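Local coordinates for protein acidocalcisomal pyrophosphatase (Trypanosoma brucei brucei, PDB 5C5V) that probably hydrolyses inorganic diphosphate with the help of magnesium ions, and joins an EF-hand region to its pyrophosphatase domain, at residues 7-12 with 62-67; 31-36 with 46-51; 37-42 with 80-85. All coordinates share one frame; numbering follows the deposited sequence.

Contact 1 (7-12 with 62-67); sequences KIMSRL and EKFWAW
Met9 meets two aromatic rings of residues 62-67 at once, which illustrates how one flexible thioether chain can serve two flat partners. Its first torsion sets CG anti to the carbonyl carbon (chi1 -64°), and bends at the next two torsions fold the chain so that its beginning and its end have different neighbours. Met9 CG reaches the benzo edge of Trp65, near the plane of the ring, 3.6 Å from Trp65 CZ3. The terminal methyl swings over to Phe64, with Met9 CE 3.6 Å from Phe64 CE2 in an oblique approach. The Met9 side chain crosses those of Phe64 and Trp65 at about a right angle.

Leu12 adds a further apolar contact to the phenyl ring, its CD1 4.0 Å from Phe64 CZ. The same corner of that ring is thus shared by two methyl groups. Hydrogen bonds are absent across the interface.

Segments 7-12 and 62-67 cross at 125°, with their axes 10.7 Å apart at closest approach, in the EF-hand region of the protein. Trp68 adds to the cover over Met9. Helix 73-87 brings Val83 to Met9 and Phe87 to Leu12, while Val32 and Tyr35 of helix 26-36 also pack on Leu12.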
ATOM      1  N   LYS A   7     -12.938  18.286 -35.475  1.00 69.78           N
ATOM      2  CA  LYS A   7     -13.028  17.315 -34.387  1.00 69.08           C
ATOM      3  C   LYS A   7     -14.470  17.118 -33.935  1.00 69.07           C
ATOM      4  O   LYS A   7     -14.903  15.993 -33.680  1.00 68.83           O
ATOM      5  CB  LYS A   7     -12.156  17.751 -33.209  1.00 68.85           C
ATOM      6  CG  LYS A   7     -10.672  17.682 -33.511  1.00 68.91           C
ATOM      7  CD  LYS A   7      -9.844  17.752 -32.246  1.00 68.78           C
ATOM      8  CE  LYS A   7      -8.363  17.865 -32.575  1.00 68.82           C
ATOM      9  NZ  LYS A   7      -7.768  16.533 -32.937  1.00 68.58           N
ATOM     10  N   ILE A   8     -15.218  18.209 -33.873  1.00 66.89           N
ATOM     11  CA  ILE A   8     -16.645  18.138 -33.611  1.00 67.12           C
ATOM     12  C   ILE A   8     -17.335  17.230 -34.629  1.00 67.28           C
ATOM     13  O   ILE A   8     -18.136  16.375 -34.260  1.00 67.07           O
ATOM     14  CB  ILE A   8     -17.294  19.541 -33.644  1.00 67.81           C
ATOM     15  CG1 ILE A   8     -16.806  20.369 -32.450  1.00 67.93           C
ATOM     16  CG2 ILE A   8     -18.805  19.436 -33.656  1.00 67.99           C
ATOM     17  CD1 ILE A   8     -17.360  21.759 -32.384  1.00 68.49           C
ATOM     18  N   MET A   9     -17.001  17.400 -35.905  1.00 68.10           N
ATOM     19  CA  MET A   9     -17.633  16.617 -36.961  1.00 68.26           C
ATOM     20  C   MET A   9     -17.147  15.178 -36.938  1.00 67.63           C
ATOM     21  O   MET A   9     -17.854  14.267 -37.349  1.00 67.59           O
ATOM     22  CB  MET A   9     -17.357  17.234 -38.339  1.00 68.57           C
ATOM     23  CG  MET A   9     -17.953  18.608 -38.526  1.00 69.29           C
ATOM     24  SD  MET A   9     -19.734  18.662 -38.283  1.00 70.16           S
ATOM     25  CE  MET A   9     -20.337  17.855 -39.759  1.00 70.40           C
ATOM     26  N   SER A  10     -15.923  14.989 -36.462  1.00 68.37           N
ATOM     27  CA  SER A  10     -15.360  13.655 -36.309  1.00 67.96           C
ATOM     28  C   SER A  10     -16.075  12.856 -35.212  1.00 67.53           C
ATOM     29  O   SER A  10     -16.316  11.663 -35.370  1.00 67.44           O
ATOM     30  CB  SER A  10     -13.872  13.753 -36.022  1.00 67.43           C
ATOM     31  OG  SER A  10     -13.294  12.471 -36.083  1.00 67.44           O
ATOM     32  N   ARG A  11     -16.411  13.508 -34.105  1.00 66.46           N
ATOM     33  CA  ARG A  11     -17.208  12.865 -33.060  1.00 66.54           C
ATOM     34  C   ARG A  11     -18.652  12.651 -33.539  1.00 67.11           C
ATOM     35  O   ARG A  11     -19.281  11.639 -33.217  1.00 67.07           O
ATOM     36  CB  ARG A  11     -17.187  13.684 -31.772  1.00 66.50           C
ATOM     37  CG  ARG A  11     -15.838  13.668 -31.065  1.00 66.07           C
ATOM     38  CD  ARG A  11     -15.911  14.314 -29.691  1.00 66.04           C
ATOM     39  NE  ARG A  11     -16.211  15.734 -29.779  1.00 66.62           N
ATOM     40  CZ  ARG A  11     -15.285  16.685 -29.865  1.00 66.98           C
ATOM     41  NH1 ARG A  11     -13.997  16.358 -29.851  1.00 66.50           N
ATOM     42  NH2 ARG A  11     -15.644  17.961 -29.948  1.00 67.38           N
ATOM     43  N   LEU A  12     -19.164  13.587 -34.332  1.00 65.10           N
ATOM     44  CA  LEU A  12     -20.477  13.434 -34.923  1.00 65.70           C
ATOM     45  C   LEU A  12     -20.522  12.182 -35.800  1.00 65.48           C
ATOM     46  O   LEU A  12     -21.482  11.413 -35.776  1.00 65.57           O
ATOM     47  CB  LEU A  12     -20.831  14.686 -35.757  1.00 66.33           C
ATOM     48  CG  LEU A  12     -22.097  14.791 -36.616  1.00 66.44           C
ATOM     49  CD1 LEU A  12     -21.943  14.057 -37.922  1.00 66.69           C
ATOM     50  CD2 LEU A  12     -23.306  14.281 -35.878  1.00 67.03           C
ATOM     51  N   GLU A  62     -13.219  11.285 -44.076  1.00 76.55           N
ATOM     52  CA  GLU A  62     -12.454  12.250 -44.853  1.00 77.25           C
ATOM     53  C   GLU A  62     -13.279  12.796 -46.014  1.00 77.88           C
ATOM     54  O   GLU A  62     -13.200  13.974 -46.327  1.00 78.46           O
ATOM     55  CB  GLU A  62     -11.155  11.620 -45.364  1.00 77.22           C
ATOM     56  CG  GLU A  62     -10.003  12.608 -45.539  1.00 77.85           C
ATOM     57  CD  GLU A  62      -9.672  13.382 -44.268  1.00 77.72           C
ATOM     58  OE1 GLU A  62      -9.585  12.761 -43.188  1.00 76.93           O
ATOM     59  OE2 GLU A  62      -9.481  14.620 -44.349  1.00 78.31           O
ATOM     60  N   LYS A  63     -14.085  11.948 -46.640  1.00 76.68           N
ATOM     61  CA  LYS A  63     -14.947  12.413 -47.716  1.00 77.14           C
ATOM     62  C   LYS A  63     -16.146  13.162 -47.156  1.00 77.45           C
ATOM     63  O   LYS A  63     -16.610  14.126 -47.745  1.00 78.10           O
ATOM     64  CB  LYS A  63     -15.436  11.253 -48.582  1.00 77.23           C
ATOM     65  CG  LYS A  63     -14.346  10.362 -49.159  1.00 77.13           C
ATOM     66  CD  LYS A  63     -14.922   9.466 -50.254  1.00 77.68           C
ATOM     67  CE  LYS A  63     -14.166   8.148 -50.410  1.00 77.41           C
ATOM     68  NZ  LYS A  63     -14.860   7.297 -51.439  1.00 78.04           N
ATOM     69  N   PHE A  64     -16.638  12.728 -46.004  1.00 74.43           N
ATOM     70  CA  PHE A  64     -17.732  13.427 -45.353  1.00 74.47           C
ATOM     71  C   PHE A  64     -17.308  14.846 -44.994  1.00 74.75           C
ATOM     72  O   PHE A  64     -18.074  15.791 -45.175  1.00 75.26           O
ATOM     73  CB  PHE A  64     -18.190  12.671 -44.105  1.00 73.90           C
ATOM     74  CG  PHE A  64     -19.237  13.395 -43.308  1.00 73.92           C
ATOM     75  CD1 PHE A  64     -20.555  13.421 -43.729  1.00 74.25           C
ATOM     76  CD2 PHE A  64     -18.899  14.047 -42.132  1.00 73.63           C
ATOM     77  CE1 PHE A  64     -21.513  14.092 -42.992  1.00 74.59           C
ATOM     78  CE2 PHE A  64     -19.851  14.711 -41.391  1.00 73.92           C
ATOM     79  CZ  PHE A  64     -21.161  14.736 -41.823  1.00 74.42           C
ATOM     80  N   TRP A  65     -16.078  14.985 -44.496  1.00 74.55           N
ATOM     81  CA  TRP A  65     -15.521  16.293 -44.176  1.00 74.77           C
ATOM     82  C   TRP A  65     -15.457  17.163 -45.427  1.00 75.71           C
ATOM     83  O   TRP A  65     -15.819  18.335 -45.390  1.00 76.29           O
ATOM     84  CB  TRP A  65     -14.134  16.152 -43.564  1.00 74.17           C
ATOM     85  CG  TRP A  65     -13.465  17.453 -43.172  1.00 74.62           C
ATOM     86  CD1 TRP A  65     -12.234  17.890 -43.574  1.00 74.79           C
ATOM     87  CD2 TRP A  65     -13.973  18.462 -42.284  1.00 74.42           C
ATOM     88  NE1 TRP A  65     -11.950  19.108 -43.000  1.00 74.93           N
ATOM     89  CE2 TRP A  65     -13.000  19.481 -42.205  1.00 74.79           C
ATOM     90  CE3 TRP A  65     -15.155  18.602 -41.550  1.00 74.31           C
ATOM     91  CZ2 TRP A  65     -13.169  20.618 -41.420  1.00 74.95           C
ATOM     92  CZ3 TRP A  65     -15.323  19.738 -40.777  1.00 74.75           C
ATOM     93  CH2 TRP A  65     -14.334  20.729 -40.715  1.00 74.80           C
ATOM     94  N   ALA A  66     -14.996  16.580 -46.531  1.00 76.84           N
ATOM     95  CA  ALA A  66     -14.893  17.285 -47.799  1.00 77.61           C
ATOM     96  C   ALA A  66     -16.249  17.812 -48.242  1.00 78.21           C
ATOM     97  O   ALA A  66     -16.367  18.968 -48.661  1.00 78.89           O
ATOM     98  CB  ALA A  66     -14.302  16.376 -48.868  1.00 77.66           C
ATOM     99  N   TRP A  67     -17.261  16.953 -48.176  1.00 79.12           N
ATOM    100  CA  TRP A  67     -18.617  17.347 -48.516  1.00 79.33           C
ATOM    101  C   TRP A  67     -19.083  18.505 -47.640  1.00 79.78           C
ATOM    102  O   TRP A  67     -19.642  19.493 -48.133  1.00 80.75           O
ATOM    103  CB  TRP A  67     -19.581  16.172 -48.368  1.00 79.09           C
ATOM    104  CG  TRP A  67     -20.991  16.634 -48.213  1.00 79.77           C
ATOM    105  CD1 TRP A  67     -21.852  17.005 -49.209  1.00 80.74           C
ATOM    106  CD2 TRP A  67     -21.693  16.834 -46.980  1.00 79.63           C
ATOM    107  NE1 TRP A  67     -23.055  17.405 -48.669  1.00 81.03           N
ATOM    108  CE2 TRP A  67     -22.982  17.304 -47.302  1.00 80.40           C
ATOM    109  CE3 TRP A  67     -21.357  16.657 -45.633  1.00 78.90           C
ATOM    110  CZ2 TRP A  67     -23.936  17.594 -46.324  1.00 80.30           C
ATOM    111  CZ3 TRP A  67     -22.305  16.943 -44.666  1.00 78.86           C
ATOM    112  CH2 TRP A  67     -23.580  17.406 -45.016  1.00 79.58           C
TER

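Contact 2 (31-36 with 46-51); sequences EVCRYL and KAMKAE
Leu36 N donates to Val32 O over 2.8 Å, and this helical bond ties down the residue whose CB bears on Met48 from the other helix. Polar linkage between residues 31-36 and 46-51 themselves is lacking, so the interface depends on how sulfur and methylene groups fit.

Cys33 is central to the side of residues 31-36. Its SG, set anti to the carbonyl carbon (chi1 -73°), presses on the backbone of the partner, with Cys33 SG 3.7 Å from Lys49 CA, and has Lys49 CB and CG close by as well. The thiol sulfur also meets Met48 CG, 4.1 Å from Cys33 SG. Such closeness fits the backbone spacing, for the CA atoms of Cys33 and Lys49 are 6.0 Å apart.

The pair is an antiparallel helix packing: the axes of segments 31-36 and 46-51 come within 9.9 Å, with N-to-C directions at 156°, and the segments belong to helices 26-36 and 43-53 of the EF-hand region. A short connection brings the chain back on itself between them.

The Met48 chain is extended through its first two torsions and turns only at the last (chi3 59°). Met48 SD rests 3.9 Å from Leu36 CB, and the turn carries Met48 CE round to Cys33 O, at 3.6 Å. Lys49 lies at the more exposed side of the contact: its chain runs straight at first, then bends at chi3, which lays Lys49 CE 3.9 Å from Cys33 CB. The ammonium group continues to a salt bridge with Glu30, so the lysine offers its aliphatic part to the buried cysteine and its charge to a carboxylate. Trp67 of helix 61-69 also packs on Leu36 and Met48, and Cys79 and Val83 of helix 73-87 cover Leu36.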
ATOM      1  N   GLU A  31     -29.570   8.480 -42.086  1.00 76.02           N
ATOM      2  CA  GLU A  31     -29.722   8.923 -40.703  1.00 75.96           C
ATOM      3  C   GLU A  31     -28.970  10.208 -40.365  1.00 75.25           C
ATOM      4  O   GLU A  31     -29.461  11.028 -39.600  1.00 75.38           O
ATOM      5  CB  GLU A  31     -29.275   7.826 -39.741  1.00 75.26           C
ATOM      6  CG  GLU A  31     -30.388   6.853 -39.401  1.00 75.78           C
ATOM      7  CD  GLU A  31     -29.860   5.522 -38.909  1.00 75.87           C
ATOM      8  OE1 GLU A  31     -28.998   5.509 -38.005  1.00 75.50           O
ATOM      9  OE2 GLU A  31     -30.315   4.489 -39.431  1.00 76.32           O
ATOM     10  N   VAL A  32     -27.771  10.367 -40.907  1.00 72.38           N
ATOM     11  CA  VAL A  32     -27.002  11.564 -40.633  1.00 72.47           C
ATOM     12  C   VAL A  32     -27.671  12.760 -41.349  1.00 73.28           C
ATOM     13  O   VAL A  32     -27.591  13.891 -40.872  1.00 73.20           O
ATOM     14  CB  VAL A  32     -25.527  11.403 -41.054  1.00 72.12           C
ATOM     15  CG1 VAL A  32     -25.398  11.406 -42.550  1.00 72.64           C
ATOM     16  CG2 VAL A  32     -24.687  12.513 -40.461  1.00 71.87           C
ATOM     17  N   CYS A  33     -28.356  12.485 -42.464  1.00 75.13           N
ATOM     18  CA  CYS A  33     -29.112  13.503 -43.190  1.00 75.73           C
ATOM     19  C   CYS A  33     -30.389  13.896 -42.449  1.00 76.02           C
ATOM     20  O   CYS A  33     -30.722  15.073 -42.358  1.00 76.19           O
ATOM     21  CB  CYS A  33     -29.473  13.023 -44.604  1.00 76.01           C
ATOM     22  SG  CYS A  33     -28.078  12.981 -45.745  1.00 76.07           S
ATOM     23  N   ARG A  34     -31.106  12.908 -41.927  1.00 74.91           N
ATOM     24  CA  ARG A  34     -32.256  13.183 -41.076  1.00 75.37           C
ATOM     25  C   ARG A  34     -31.842  13.992 -39.836  1.00 75.35           C
ATOM     26  O   ARG A  34     -32.624  14.787 -39.321  1.00 75.75           O
ATOM     27  CB  ARG A  34     -32.929  11.876 -40.652  1.00 75.60           C
ATOM     28  CG  ARG A  34     -34.226  12.058 -39.883  1.00 76.75           C
ATOM     29  N   TYR A  35     -30.615  13.798 -39.359  1.00 70.93           N
ATOM     30  CA  TYR A  35     -30.149  14.520 -38.183  1.00 70.57           C
ATOM     31  C   TYR A  35     -29.688  15.946 -38.521  1.00 70.71           C
ATOM     32  O   TYR A  35     -30.129  16.909 -37.896  1.00 71.08           O
ATOM     33  CB  TYR A  35     -29.017  13.754 -37.489  1.00 69.92           C
ATOM     34  CG  TYR A  35     -28.298  14.547 -36.420  1.00 69.41           C
ATOM     35  CD1 TYR A  35     -28.922  14.855 -35.216  1.00 69.72           C
ATOM     36  CD2 TYR A  35     -26.991  14.969 -36.602  1.00 68.83           C
ATOM     37  CE1 TYR A  35     -28.271  15.581 -34.233  1.00 69.49           C
ATOM     38  CE2 TYR A  35     -26.332  15.686 -35.625  1.00 68.86           C
ATOM     39  CZ  TYR A  35     -26.976  15.989 -34.443  1.00 69.16           C
ATOM     40  OH  TYR A  35     -26.313  16.709 -33.472  1.00 69.11           O
ATOM     41  N   LEU A  36     -28.796  16.077 -39.498  1.00 72.99           N
ATOM     42  CA  LEU A  36     -28.289  17.386 -39.907  1.00 73.52           C
ATOM     43  C   LEU A  36     -29.430  18.272 -40.397  1.00 74.32           C
ATOM     44  O   LEU A  36     -29.419  19.485 -40.208  1.00 74.79           O
ATOM     45  CB  LEU A  36     -27.236  17.225 -40.999  1.00 73.18           C
ATOM     46  CG  LEU A  36     -25.900  16.671 -40.496  1.00 72.59           C
ATOM     47  CD1 LEU A  36     -24.969  16.421 -41.660  1.00 72.70           C
ATOM     48  CD2 LEU A  36     -25.256  17.636 -39.507  1.00 72.22           C
ATOM     49  N   LYS A  46     -32.949  18.338 -49.374  1.00 90.45           N
ATOM     50  CA  LYS A  46     -32.996  17.564 -50.615  1.00 90.83           C
ATOM     51  C   LYS A  46     -31.635  17.684 -51.283  1.00 90.34           C
ATOM     52  O   LYS A  46     -31.029  16.684 -51.685  1.00 89.91           O
ATOM     53  CB  LYS A  46     -34.099  18.087 -51.537  1.00 91.71           C
ATOM     54  CG  LYS A  46     -34.393  17.271 -52.792  1.00 92.59           C
ATOM     55  CD  LYS A  46     -35.422  18.002 -53.632  1.00 93.55           C
ATOM     56  CE  LYS A  46     -35.834  17.234 -54.897  1.00 95.00           C
ATOM     57  NZ  LYS A  46     -36.580  15.972 -54.617  1.00 95.66           N
ATOM     58  N   ALA A  47     -31.133  18.914 -51.326  1.00 89.55           N
ATOM     59  CA  ALA A  47     -29.804  19.195 -51.851  1.00 89.64           C
ATOM     60  C   ALA A  47     -28.713  18.471 -51.058  1.00 89.16           C
ATOM     61  O   ALA A  47     -27.637  18.199 -51.586  1.00 89.04           O
ATOM     62  CB  ALA A  47     -29.539  20.708 -51.850  1.00 90.12           C
ATOM     63  N   MET A  48     -28.979  18.173 -49.789  1.00 86.78           N
ATOM     64  CA  MET A  48     -27.968  17.546 -48.944  1.00 85.88           C
ATOM     65  C   MET A  48     -27.843  16.028 -49.138  1.00 85.26           C
ATOM     66  O   MET A  48     -26.753  15.530 -49.407  1.00 85.02           O
ATOM     67  CB  MET A  48     -28.262  17.868 -47.478  1.00 85.46           C
ATOM     68  CG  MET A  48     -27.509  17.023 -46.475  1.00 84.24           C
ATOM     69  SD  MET A  48     -27.737  17.691 -44.825  1.00 83.40           S
ATOM     70  CE  MET A  48     -29.510  17.619 -44.637  1.00 84.03           C
ATOM     71  N   LYS A  49     -28.944  15.294 -49.003  1.00 87.64           N
ATOM     72  CA  LYS A  49     -28.904  13.847 -49.199  1.00 87.45           C
ATOM     73  C   LYS A  49     -28.518  13.481 -50.640  1.00 87.87           C
ATOM     74  O   LYS A  49     -27.869  12.458 -50.887  1.00 87.58           O
ATOM     75  CB  LYS A  49     -30.240  13.193 -48.836  1.00 87.56           C
ATOM     76  CG  LYS A  49     -30.164  11.655 -48.876  1.00 86.84           C
ATOM     77  CD  LYS A  49     -31.486  10.996 -48.532  1.00 87.13           C
ATOM     78  CE  LYS A  49     -31.599  10.758 -47.034  1.00 86.90           C
ATOM     79  NZ  LYS A  49     -32.841  10.000 -46.698  1.00 87.21           N
ATOM     80  N   ALA A  50     -28.948  14.290 -51.594  1.00 88.32           N
ATOM     81  CA  ALA A  50     -28.564  14.041 -52.973  1.00 88.84           C
ATOM     82  C   ALA A  50     -27.050  14.211 -53.111  1.00 88.32           C
ATOM     83  O   ALA A  50     -26.396  13.428 -53.796  1.00 88.22           O
ATOM     84  CB  ALA A  50     -29.309  14.983 -53.928  1.00 89.58           C
ATOM     85  N   GLU A  51     -26.504  15.236 -52.463  1.00 87.16           N
ATOM     86  CA  GLU A  51     -25.072  15.505 -52.518  1.00 86.98           C
ATOM     87  C   GLU A  51     -24.220  14.375 -51.920  1.00 86.25           C
ATOM     88  O   GLU A  51     -23.148  14.053 -52.440  1.00 85.99           O
ATOM     89  CB  GLU A  51     -24.749  16.827 -51.807  1.00 86.93           C
ATOM     90  CG  GLU A  51     -25.036  18.086 -52.620  1.00 87.80           C
ATOM     91  CD  GLU A  51     -24.787  19.362 -51.825  1.00 88.21           C
ATOM     92  OE1 GLU A  51     -24.095  19.278 -50.790  1.00 87.75           O
ATOM     93  OE2 GLU A  51     -25.269  20.451 -52.226  1.00 88.94           O
TER

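Contact 3 (37-42 with 80-85); sequences GRNMSD and FSMVSA
The Met82 side chain leaves helix 73-87 with CG anti to the backbone N (chi1 170°), and this torsion and the extended second one carry SD to Arg38 and Asn39 of the loop; the bend at chi3 turns only the methyl. Asn39 instead has CG anti to the carbonyl carbon (chi1 -68°), a turn that brings its amide oxygen to the base of the methionine chain.

Asn39 OD1 makes the closest contact, 3.5 Å from Met82 CB and 3.8 Å from Met82 SD. Arg38 approaches the sulfur with its aliphatic part. Arg38 CB and CD each come to 4.0 Å from Met82 SD, and the sulfur stands at the edge of the guanidinium, near its plane, while the two chains run about at right angles. Within the loop, Met40 N donates to Gly37 O (2.8 Å), closing a beta turn with Arg38 and Asn39 at its centre.

The loop connects helices 26-36 and 43-53, and the contact joins its start to helix 73-87 at the surface of the EF-hand region. Tyr35 also packs on Met82, and Arg38 reaches Val336 of the second subunit.

With no hydrogen bond across it, the contact rests on van der Waals packing of the polarisable sulfur and CB of Met82 against the Asn39 amide oxygen and the apolar methylenes of Arg38, which makes little directional demand; because Arg38 and Asn39 also touch a crystal neighbour, their exact poses may owe something to the lattice.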
ATOM      1  N   GLY A  37     -30.417  17.622 -40.997  1.00 75.73           N
ATOM      2  CA  GLY A  37     -31.581  18.237 -41.598  1.00 76.43           C
ATOM      3  C   GLY A  37     -32.700  18.587 -40.640  1.00 76.97           C
ATOM      4  O   GLY A  37     -33.723  19.144 -41.039  1.00 77.78           O
ATOM      5  N   ARG A  38     -32.508  18.280 -39.368  1.00 76.56           N
ATOM      6  CA  ARG A  38     -33.545  18.497 -38.369  1.00 77.02           C
ATOM      7  C   ARG A  38     -33.993  19.957 -38.248  1.00 77.63           C
ATOM      8  O   ARG A  38     -35.141  20.229 -37.925  1.00 78.25           O
ATOM      9  CB  ARG A  38     -33.041  17.992 -37.009  1.00 76.48           C
ATOM     10  CG  ARG A  38     -34.111  17.863 -35.938  1.00 77.12           C
ATOM     11  CD  ARG A  38     -33.548  17.280 -34.635  1.00 76.83           C
ATOM     12  NE  ARG A  38     -33.132  15.886 -34.781  1.00 76.33           N
ATOM     13  CZ  ARG A  38     -33.879  14.836 -34.437  1.00 76.44           C
ATOM     14  NH1 ARG A  38     -35.086  15.019 -33.914  1.00 76.70           N
ATOM     15  NH2 ARG A  38     -33.417  13.600 -34.615  1.00 75.66           N
ATOM     16  N   ASN A  39     -33.114  20.902 -38.542  1.00 78.45           N
ATOM     17  CA  ASN A  39     -33.519  22.287 -38.468  1.00 79.24           C
ATOM     18  C   ASN A  39     -33.703  22.837 -39.864  1.00 79.86           C
ATOM     19  O   ASN A  39     -33.480  24.017 -40.112  1.00 80.11           O
ATOM     20  CB  ASN A  39     -32.504  23.096 -37.686  1.00 79.23           C
ATOM     21  CG  ASN A  39     -32.482  22.713 -36.224  1.00 79.34           C
ATOM     22  OD1 ASN A  39     -31.473  22.229 -35.697  1.00 78.81           O
ATOM     23  ND2 ASN A  39     -33.621  22.906 -35.557  1.00 79.40           N
ATOM     24  N   MET A  40     -34.088  21.943 -40.776  1.00 82.34           N
ATOM     25  CA  MET A  40     -34.326  22.282 -42.172  1.00 82.60           C
ATOM     26  C   MET A  40     -35.642  21.662 -42.596  1.00 82.93           C
ATOM     27  O   MET A  40     -36.304  20.974 -41.818  1.00 82.44           O
ATOM     28  CB  MET A  40     -33.205  21.748 -43.067  1.00 82.36           C
ATOM     29  CG  MET A  40     -31.792  22.004 -42.545  1.00 81.66           C
ATOM     30  SD  MET A  40     -30.557  21.365 -43.694  1.00 81.62           S
ATOM     31  CE  MET A  40     -29.031  21.772 -42.848  1.00 80.56           C
ATOM     32  N   SER A  41     -36.023  21.919 -43.839  1.00 84.98           N
ATOM     33  CA  SER A  41     -37.219  21.334 -44.419  1.00 85.53           C
ATOM     34  C   SER A  41     -36.835  20.147 -45.278  1.00 85.62           C
ATOM     35  O   SER A  41     -36.718  19.005 -44.830  1.00 85.73           O
ATOM     36  CB  SER A  41     -37.956  22.342 -45.292  1.00 85.92           C
ATOM     37  OG  SER A  41     -37.196  22.596 -46.461  1.00 86.40           O
ATOM     38  N   ASP A  42     -36.619  20.492 -46.543  1.00 90.89           N
ATOM     39  CA  ASP A  42     -36.224  19.588 -47.607  1.00 90.83           C
ATOM     40  C   ASP A  42     -35.528  20.393 -48.693  1.00 90.96           C
ATOM     41  O   ASP A  42     -34.768  19.823 -49.474  1.00 90.63           O
ATOM     42  CB  ASP A  42     -37.435  18.823 -48.135  1.00 90.93           C
ATOM     43  CG  ASP A  42     -37.787  17.633 -47.260  1.00 90.60           C
ATOM     44  OD1 ASP A  42     -36.873  17.074 -46.620  1.00 89.62           O
ATOM     45  OD2 ASP A  42     -38.994  17.329 -47.118  1.00 91.58           O
ATOM     46  N   PHE A  80     -25.368  23.698 -37.935  1.00 76.80           N
ATOM     47  CA  PHE A  80     -24.187  23.479 -37.108  1.00 76.09           C
ATOM     48  C   PHE A  80     -24.396  23.928 -35.668  1.00 75.97           C
ATOM     49  O   PHE A  80     -23.692  23.486 -34.759  1.00 75.46           O
ATOM     50  CB  PHE A  80     -22.974  24.211 -37.682  1.00 76.20           C
ATOM     51  CG  PHE A  80     -21.725  24.039 -36.862  1.00 75.60           C
ATOM     52  CD1 PHE A  80     -20.977  22.869 -36.940  1.00 74.95           C
ATOM     53  CD2 PHE A  80     -21.324  25.025 -35.975  1.00 75.61           C
ATOM     54  CE1 PHE A  80     -19.830  22.695 -36.166  1.00 74.37           C
ATOM     55  CE2 PHE A  80     -20.178  24.862 -35.198  1.00 75.37           C
ATOM     56  CZ  PHE A  80     -19.432  23.692 -35.294  1.00 74.60           C
ATOM     57  N   SER A  81     -25.341  24.827 -35.448  1.00 75.47           N
ATOM     58  CA  SER A  81     -25.610  25.254 -34.084  1.00 75.36           C
ATOM     59  C   SER A  81     -26.133  24.071 -33.275  1.00 74.86           C
ATOM     60  O   SER A  81     -25.824  23.937 -32.097  1.00 74.54           O
ATOM     61  CB  SER A  81     -26.604  26.411 -34.054  1.00 76.28           C
ATOM     62  OG  SER A  81     -26.850  26.794 -32.713  1.00 76.48           O
ATOM     63  N   MET A  82     -26.936  23.221 -33.912  1.00 73.12           N
ATOM     64  CA  MET A  82     -27.403  21.997 -33.270  1.00 72.76           C
ATOM     65  C   MET A  82     -26.241  21.033 -33.051  1.00 71.90           C
ATOM     66  O   MET A  82     -26.045  20.535 -31.950  1.00 71.39           O
ATOM     67  CB  MET A  82     -28.499  21.324 -34.100  1.00 73.13           C
ATOM     68  CG  MET A  82     -28.855  19.923 -33.594  1.00 73.07           C
ATOM     69  SD  MET A  82     -29.865  18.958 -34.743  1.00 73.31           S
ATOM     70  CE  MET A  82     -28.931  19.093 -36.267  1.00 72.58           C
ATOM     71  N   VAL A  83     -25.463  20.806 -34.103  1.00 70.66           N
ATOM     72  CA  VAL A  83     -24.302  19.930 -34.050  1.00 69.94           C
ATOM     73  C   VAL A  83     -23.373  20.338 -32.921  1.00 69.85           C
ATOM     74  O   VAL A  83     -22.928  19.498 -32.124  1.00 69.27           O
ATOM     75  CB  VAL A  83     -23.510  19.955 -35.371  1.00 69.94           C
ATOM     76  CG1 VAL A  83     -22.224  19.172 -35.227  1.00 69.02           C
ATOM     77  CG2 VAL A  83     -24.351  19.413 -36.511  1.00 70.14           C
ATOM     78  N   SER A  84     -23.099  21.637 -32.842  1.00 69.30           N
ATOM     79  CA  SER A  84     -22.169  22.162 -31.852  1.00 68.95           C
ATOM     80  C   SER A  84     -22.663  21.920 -30.435  1.00 68.77           C
ATOM     81  O   SER A  84     -21.885  21.595 -29.552  1.00 68.62           O
ATOM     82  CB  SER A  84     -21.941  23.660 -32.079  1.00 69.81           C
ATOM     83  OG  SER A  84     -20.801  24.104 -31.362  1.00 69.71           O
ATOM     84  N   ALA A  85     -23.964  22.066 -30.222  1.00 67.28           N
ATOM     85  CA  ALA A  85     -24.545  21.837 -28.903  1.00 67.39           C
ATOM     86  C   ALA A  85     -24.402  20.372 -28.464  1.00 67.20           C
ATOM     87  O   ALA A  85     -24.158  20.079 -27.289  1.00 67.25           O
ATOM     88  CB  ALA A  85     -26.008  22.243 -28.900  1.00 67.83           C
TER

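Three contacts illustrate how a small helical region is built from overlapping packings. Contacts 2 and 3 have centres about 11 Å apart; the centre of contact 1 lies about 14 Å and 15 Å from theirs. Trp67 bridges contacts 1 and 2, with Trp67 NE1 in a weak hydrogen bond to Glu51 OE1 at 3.0 Å and Trp67 CZ2 3.6 Å from Met48 CG. Val83 plays a similar part for contact 3: Val83 CG2 is 3.6 Å from Leu36 CD2, and Val83 CG1 3.8 Å from Ile8 CG2. All three lie on the same side of the chain's centre and away from the pocket where magnesium ions and imidodiphosphate are bound in the pyrophosphatase domain.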